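Local coordinates for Ras-related protein Rab-21 (Homo sapiens, PDB 1Z08) that belongs to the Rab branch of the Ras family of small GTPases and here holds a magnesium ion and phosphoaminophosphonic acid-guanylate ester in a P-loop fold, at residues A[53-58]-A[162-167]. The protein carries 1 engineered substitution. Residues are numbered along the deposited sequence; the frame is centred on the assembly and turned at random.
Sequences KRVNLA and DLCKRM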
loop_
_atom_site.group_PDB
_atom_site.type_symbol
_atom_site.label_atom_id
_atom_site.label_comp_id
_atom_site.label_asym_id
_atom_site.label_seq_id
_atom_site.Cartn_x
_atom_site.Cartn_y
_atom_site.Cartn_z
ATOM N N LYS A 53 4.497 7.848 21.109
ATOM C CA LYS A 53 4.969 8.697 20.021
ATOM C C LYS A 53 3.841 9.037 19.049
ATOM O O LYS A 53 3.146 8.147 18.552
ATOM C CB LYS A 53 6.122 8.019 19.291
ATOM N N ARG A 54 3.661 10.332 18.799
ATOM C CA ARG A 54 2.653 10.820 17.864
ATOM C C ARG A 54 3.169 10.727 16.431
ATOM O O ARG A 54 4.206 11.303 16.096
ATOM C CB ARG A 54 2.266 12.252 18.202
ATOM N N VAL A 55 2.440 9.991 15.597
ATOM C CA VAL A 55 2.796 9.807 14.193
ATOM C C VAL A 55 1.712 10.422 13.309
ATOM O O VAL A 55 0.539 10.059 13.414
ATOM C CB VAL A 55 2.984 8.305 13.848
ATOM C CG1 VAL A 55 3.290 8.116 12.365
ATOM C CG2 VAL A 55 4.089 7.691 14.698
ATOM N N ASN A 56 2.111 11.365 12.455
ATOM C CA ASN A 56 1.203 11.966 11.480
ATOM C C ASN A 56 1.497 11.435 10.084
ATOM O O ASN A 56 2.611 11.576 9.584
ATOM C CB ASN A 56 1.314 13.495 11.492
ATOM C CG ASN A 56 1.080 14.095 12.867
ATOM O OD1 ASN A 56 0.567 13.436 13.775
ATOM N ND2 ASN A 56 1.452 15.358 13.023
ATOM N N LEU A 57 0.498 10.812 9.468
ATOM C CA LEU A 57 0.645 10.240 8.133
ATOM C C LEU A 57 -0.027 11.090 7.067
ATOM O O LEU A 57 -1.189 11.465 7.205
ATOM C CB LEU A 57 0.071 8.819 8.091
ATOM C CG LEU A 57 0.992 7.615 7.874
ATOM C CD1 LEU A 57 2.282 7.698 8.683
ATOM C CD2 LEU A 57 0.227 6.333 8.180
ATOM N N ALA A 58 0.726 11.400 6.018
ATOM C CA ALA A 58 0.174 11.982 4.804
ATOM C C ALA A 58 0.016 10.841 3.812
ATOM O O ALA A 58 0.995 10.390 3.209
ATOM C CB ALA A 58 1.096 13.058 4.253
ATOM N N ASP A 162 2.491 -1.371 11.034
ATOM C CA ASP A 162 3.801 -1.951 10.751
ATOM C C ASP A 162 4.657 -1.022 9.893
ATOM O O ASP A 162 5.852 -0.876 10.144
ATOM C CB ASP A 162 3.671 -3.323 10.083
ATOM C CG ASP A 162 4.951 -4.137 10.176
ATOM O OD1 ASP A 162 5.493 -4.527 9.119
ATOM O OD2 ASP A 162 5.422 -4.376 11.309
ATOM N N LEU A 163 4.041 -0.390 8.894
ATOM C CA LEU A 163 4.752 0.559 8.035
ATOM C C LEU A 163 5.310 1.722 8.853
ATOM O O LEU A 163 6.456 2.122 8.659
ATOM C CB LEU A 163 3.857 1.055 6.886
ATOM C CG LEU A 163 4.398 2.082 5.876
ATOM C CD1 LEU A 163 5.688 1.648 5.200
ATOM C CD2 LEU A 163 3.346 2.384 4.831
ATOM N N CYS A 164 4.497 2.235 9.774
ATOM C CA CYS A 164 4.906 3.310 10.683
ATOM C C CYS A 164 6.082 2.898 11.569
ATOM O O CYS A 164 7.024 3.671 11.748
ATOM C CB CYS A 164 3.726 3.763 11.543
ATOM S SG CYS A 164 2.500 4.745 10.660
ATOM N N LYS A 165 6.020 1.683 12.116
ATOM C CA LYS A 165 7.103 1.138 12.939
ATOM C C LYS A 165 8.406 1.061 12.153
ATOM O O LYS A 165 9.464 1.423 12.661
ATOM C CB LYS A 165 6.746 -0.255 13.460
ATOM C CG LYS A 165 5.710 -0.283 14.561
ATOM C CD LYS A 165 5.493 -1.719 15.017
ATOM C CE LYS A 165 4.286 -1.848 15.924
ATOM N NZ LYS A 165 4.029 -3.279 16.246
ATOM N N ARG A 166 8.315 0.583 10.914
ATOM C CA ARG A 166 9.479 0.453 10.043
ATOM C C ARG A 166 10.043 1.813 9.620
ATOM O O ARG A 166 11.259 1.965 9.482
ATOM C CB ARG A 166 9.138 -0.388 8.813
ATOM C CG ARG A 166 8.830 -1.858 9.097
ATOM C CD ARG A 166 8.163 -2.525 7.894
ATOM N NE ARG A 166 9.009 -2.463 6.701
ATOM C CZ ARG A 166 8.558 -2.457 5.448
ATOM N NH1 ARG A 166 7.254 -2.496 5.199
ATOM N NH2 ARG A 166 9.417 -2.393 4.440
ATOM N N MET A 167 9.165 2.796 9.416
ATOM C CA MET A 167 9.601 4.157 9.071
ATOM C C MET A 167 10.247 4.888 10.253
ATOM O O MET A 167 11.147 5.713 10.064
ATOM C CB MET A 167 8.449 4.979 8.485
ATOM C CG MET A 167 8.011 4.518 7.095
ATOM S SD MET A 167 6.687 5.497 6.350
ATOM C CE MET A 167 5.392 5.369 7.584
#
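Cys164 meets Leu57 through its sulfur, which rests against both methyl groups at the end of the leucine. SG lies 3.6 Å from CD1 of Leu57 and 3.7 Å from CD2 of the same residue. The sulfur thus faces the fork of the leucine rather than one branch. Val55, two residues earlier on the same face of the strand, adds one methyl: its CG1 is 3.9 Å from SG of Cys164. That branch stands opposite the backbone N (chi1 177°), and of the two valine methyls it is the one that reaches the sulfur. Cys164 therefore points into the groove between Val55 and Leu57.

One helical turn on, Met167 makes a smaller contact. Its chain bends at the last torsion (chi3 -57°), and the terminal methyl CE comes within 4.0 Å of CD1 of Leu57. CD1 is therefore touched by both sulfur-containing residues. The two side chains pass at a slant, and the contact between them is one methyl on another.

The contact joins strand 54-61 to helix 156-168, the last helix of the Ras-type fold, which packs on one face of the central sheet. The axes of the two segments run at 109° to each other and approach to 10.6 Å. Phe7 of the neighbouring strand touches Val55, Leu57 and Met167. On the other side Leu48 touches Val55, Leu57 and Cys164.

No hydrogen bond or salt bridge links the segments. All four touching residues are buried, and the two segments bury 139 Å² between them, a modest area. The contact therefore probably rests on burial of apolar surface and on dispersion among methyl groups and a polarisable sulfur, with no directional bond to fix it.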